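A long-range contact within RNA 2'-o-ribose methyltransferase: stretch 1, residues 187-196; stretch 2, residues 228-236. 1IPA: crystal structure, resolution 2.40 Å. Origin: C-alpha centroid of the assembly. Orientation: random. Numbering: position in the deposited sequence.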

# COMPACT_ATOMS: atom_id res chain seq x y z
N ASN A 187 5.78 24.25 5.58
CA ASN A 187 5.95 25.06 4.39
C ASN A 187 6.30 24.16 3.21
O ASN A 187 7.26 24.40 2.48
CB ASN A 187 7.05 26.11 4.59
CG ASN A 187 6.58 27.31 5.40
OD1 ASN A 187 5.48 27.83 5.18
ND2 ASN A 187 7.40 27.77 6.34
N LEU A 188 5.50 23.11 3.04
CA LEU A 188 5.71 22.15 1.96
C LEU A 188 4.90 22.52 0.72
O LEU A 188 3.68 22.51 0.75
CB LEU A 188 5.31 20.76 2.45
CG LEU A 188 5.58 19.53 1.56
CD1 LEU A 188 7.07 19.29 1.45
CD2 LEU A 188 4.89 18.31 2.17
N PRO A 189 5.57 22.87 -0.38
CA PRO A 189 4.82 23.22 -1.59
C PRO A 189 3.87 22.09 -1.99
O PRO A 189 4.22 20.91 -1.90
CB PRO A 189 5.91 23.50 -2.63
CG PRO A 189 7.11 22.76 -2.10
CD PRO A 189 7.02 22.97 -0.61
N LEU A 190 2.67 22.46 -2.41
CA LEU A 190 1.67 21.48 -2.79
C LEU A 190 1.18 21.67 -4.23
O LEU A 190 0.86 22.78 -4.64
CB LEU A 190 0.49 21.58 -1.83
CG LEU A 190 -0.80 20.82 -2.16
CD1 LEU A 190 -0.58 19.31 -2.11
CD2 LEU A 190 -1.89 21.23 -1.16
N VAL A 191 1.14 20.58 -4.98
CA VAL A 191 0.67 20.57 -6.37
C VAL A 191 -0.60 19.71 -6.37
O VAL A 191 -0.55 18.52 -6.04
CB VAL A 191 1.72 19.92 -7.31
CG1 VAL A 191 1.16 19.79 -8.73
CG2 VAL A 191 3.00 20.75 -7.32
N ALA A 192 -1.72 20.30 -6.72
CA ALA A 192 -2.98 19.56 -6.75
C ALA A 192 -3.35 19.14 -8.16
O ALA A 192 -3.22 19.91 -9.11
CB ALA A 192 -4.10 20.40 -6.14
N THR A 193 -3.82 17.91 -8.30
CA THR A 193 -4.22 17.36 -9.59
C THR A 193 -5.73 17.53 -9.78
O THR A 193 -6.52 17.18 -8.90
CB THR A 193 -3.87 15.85 -9.68
OG1 THR A 193 -2.47 15.66 -9.39
CG2 THR A 193 -4.15 15.30 -11.07
N THR A 194 -6.12 18.09 -10.92
CA THR A 194 -7.53 18.30 -11.25
C THR A 194 -7.70 18.26 -12.76
O THR A 194 -6.82 18.71 -13.50
CB THR A 194 -8.06 19.67 -10.75
OG1 THR A 194 -7.16 20.71 -11.16
CG2 THR A 194 -8.17 19.68 -9.25
N PRO A 195 -8.82 17.72 -13.24
CA PRO A 195 -9.06 17.65 -14.68
C PRO A 195 -9.32 19.02 -15.31
O PRO A 195 -9.18 19.19 -16.51
CB PRO A 195 -10.26 16.71 -14.79
CG PRO A 195 -11.02 17.02 -13.53
CD PRO A 195 -9.91 17.06 -12.50
N HIS A 196 -9.69 20.01 -14.50
CA HIS A 196 -9.95 21.33 -15.05
C HIS A 196 -8.82 22.35 -14.91
O HIS A 196 -9.02 23.53 -15.16
CB HIS A 196 -11.26 21.91 -14.51
CG HIS A 196 -11.37 21.88 -13.02
ND1 HIS A 196 -10.64 22.72 -12.20
CD2 HIS A 196 -12.15 21.15 -12.19
CE1 HIS A 196 -10.97 22.51 -10.94
NE2 HIS A 196 -11.88 21.55 -10.91
N ALA A 228 -5.34 25.59 -1.36
CA ALA A 228 -4.10 25.42 -0.61
C ALA A 228 -2.89 25.13 -1.48
O ALA A 228 -1.75 25.31 -1.05
CB ALA A 228 -4.26 24.32 0.43
N ALA A 229 -3.12 24.69 -2.71
CA ALA A 229 -2.02 24.35 -3.61
C ALA A 229 -1.29 25.55 -4.21
O ALA A 229 -1.89 26.57 -4.51
CB ALA A 229 -2.53 23.46 -4.74
N GLN A 230 0.03 25.41 -4.38
CA GLN A 230 0.84 26.45 -4.98
C GLN A 230 0.67 26.34 -6.50
O GLN A 230 0.85 27.32 -7.23
CB GLN A 230 2.32 26.27 -4.63
CG GLN A 230 2.75 26.81 -3.28
CD GLN A 230 1.95 26.25 -2.13
OE1 GLN A 230 1.15 26.96 -1.51
NE2 GLN A 230 2.14 24.98 -1.83
N THR A 231 0.32 25.15 -6.95
CA THR A 231 0.12 24.90 -8.38
C THR A 231 -0.95 23.85 -8.58
O THR A 231 -1.05 22.90 -7.81
CB THR A 231 1.41 24.37 -9.05
OG1 THR A 231 2.53 25.18 -8.66
CG2 THR A 231 1.27 24.41 -10.56
N GLN A 232 -1.77 24.03 -9.61
CA GLN A 232 -2.81 23.08 -9.95
C GLN A 232 -2.44 22.52 -11.30
O GLN A 232 -2.05 23.26 -12.21
CB GLN A 232 -4.17 23.76 -9.98
CG GLN A 232 -4.80 23.86 -8.61
CD GLN A 232 -5.97 24.80 -8.57
OE1 GLN A 232 -6.92 24.68 -9.36
NE2 GLN A 232 -5.93 25.75 -7.64
N VAL A 233 -2.58 21.22 -11.45
CA VAL A 233 -2.16 20.58 -12.68
C VAL A 233 -3.08 19.44 -13.14
O VAL A 233 -3.84 18.89 -12.36
CB VAL A 233 -0.70 20.09 -12.45
CG1 VAL A 233 -0.63 18.58 -12.45
CG2 VAL A 233 0.23 20.73 -13.45
N ARG A 234 -3.00 19.09 -14.42
CA ARG A 234 -3.83 18.01 -14.92
C ARG A 234 -3.09 16.99 -15.76
O ARG A 234 -2.04 17.28 -16.35
CB ARG A 234 -5.02 18.55 -15.72
CG ARG A 234 -4.70 18.94 -17.15
CD ARG A 234 -5.97 19.27 -17.92
NE ARG A 234 -5.70 19.30 -19.34
CZ ARG A 234 -5.00 20.25 -19.94
NH1 ARG A 234 -4.52 21.26 -19.24
NH2 ARG A 234 -4.75 20.17 -21.24
N ILE A 235 -3.65 15.79 -15.80
CA ILE A 235 -3.11 14.69 -16.58
C ILE A 235 -3.98 14.64 -17.82
O ILE A 235 -5.14 14.26 -17.76
CB ILE A 235 -3.19 13.36 -15.80
CG1 ILE A 235 -2.22 13.41 -14.61
CG2 ILE A 235 -2.85 12.19 -16.71
CD1 ILE A 235 -2.36 12.27 -13.64
N PRO A 236 -3.43 15.03 -18.97
CA PRO A 236 -4.18 15.04 -20.22
C PRO A 236 -4.76 13.68 -20.59
O PRO A 236 -4.10 12.66 -20.42
CB PRO A 236 -3.16 15.54 -21.23
CG PRO A 236 -1.86 15.00 -20.69
CD PRO A 236 -1.99 15.28 -19.21

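The two stretches lie side by side as neighbouring strands of a parallel sheet. Residues 190-193 of the first and 231-233 of the second run in nearly the same direction, their axes 28° apart and 4.6 Å from each other at closest approach. The register advances one residue at a time: the CA atoms of Val191 and Thr231 are 4.8 Å apart, those of Ala192 and Gln232 also 4.8 Å, and those of Thr193 and Val233 4.9 Å. Beyond the last bridge the gap opens slightly, to 5.2 Å between the CA atoms of Thr194 and Arg234.

The hydrogen bonds follow the staggered pattern expected of parallel strands, in which one residue bonds through its N and O to two residues that flank its partner in register. Ala192 is such a residue: its N donates to Thr231 O at 2.9 Å (157° at the hydrogen), and its O accepts from Val233 N at 2.8 Å (161°), so that Gln232 is bracketed. Val233 continues the ladder, its O receiving Thr194 N at 2.8 Å and 164°, the straightest of the set. At the start of the ladder, Leu190 O accepts twice. Gln230 N donates to Leu190 O at 2.8 Å, though with a bent angle of 142°, while the bond from Thr231 N to Leu190 O, at 3.4 Å and 156°, is weak.

Three CA-H...O contacts supplement this ladder. Val191 CA lies 3.2 Å from Thr231 O, Gln232 CA 3.3 Å from Ala192 O, and Thr193 CA 3.2 Å from Val233 O. Each uses a carbonyl oxygen that already accepts an N-H across the strands, as happens when a carbonyl projects between the amide of one residue and the alpha hydrogen of the residue before it.

Side chains alternate between the two faces of the sheet. Val191, Thr193, Thr231 and Val233 share one face, where the apolar contact is diagonal to the register: Val191 CG1 meets Val233 CB at 4.2 Å. Further along, Thr193 CG2 comes within 4.4 Å of Ile235 CD1, since the end of the isoleucine side chain comes nearer to the first stretch although its CA-to-CB bond points sideways.

The other face carries Ala192 and Gln232. Here Ala192 CB lies 3.7 Å from Ala229 CB, a close contact of two methyl groups, and Gln232 CG lies 4.3 Å from the same Ala192 CB. Leu190 extends the apolar packing at the beginning of the strand: its CG is 4.1 Å from Ala229 CB and its CD2 4.2 Å from Ala228 CB. These are van der Waals contacts between aliphatic groups, without directional bonding.

Polar side chains contribute less certainly. Thr194 OG1 is buried by the contact and has no partner anywhere in the model; Gln232 OE1, at 4.4 Å from it, is too distant to bond. Together the stretches bury 637 Å², counting both sides.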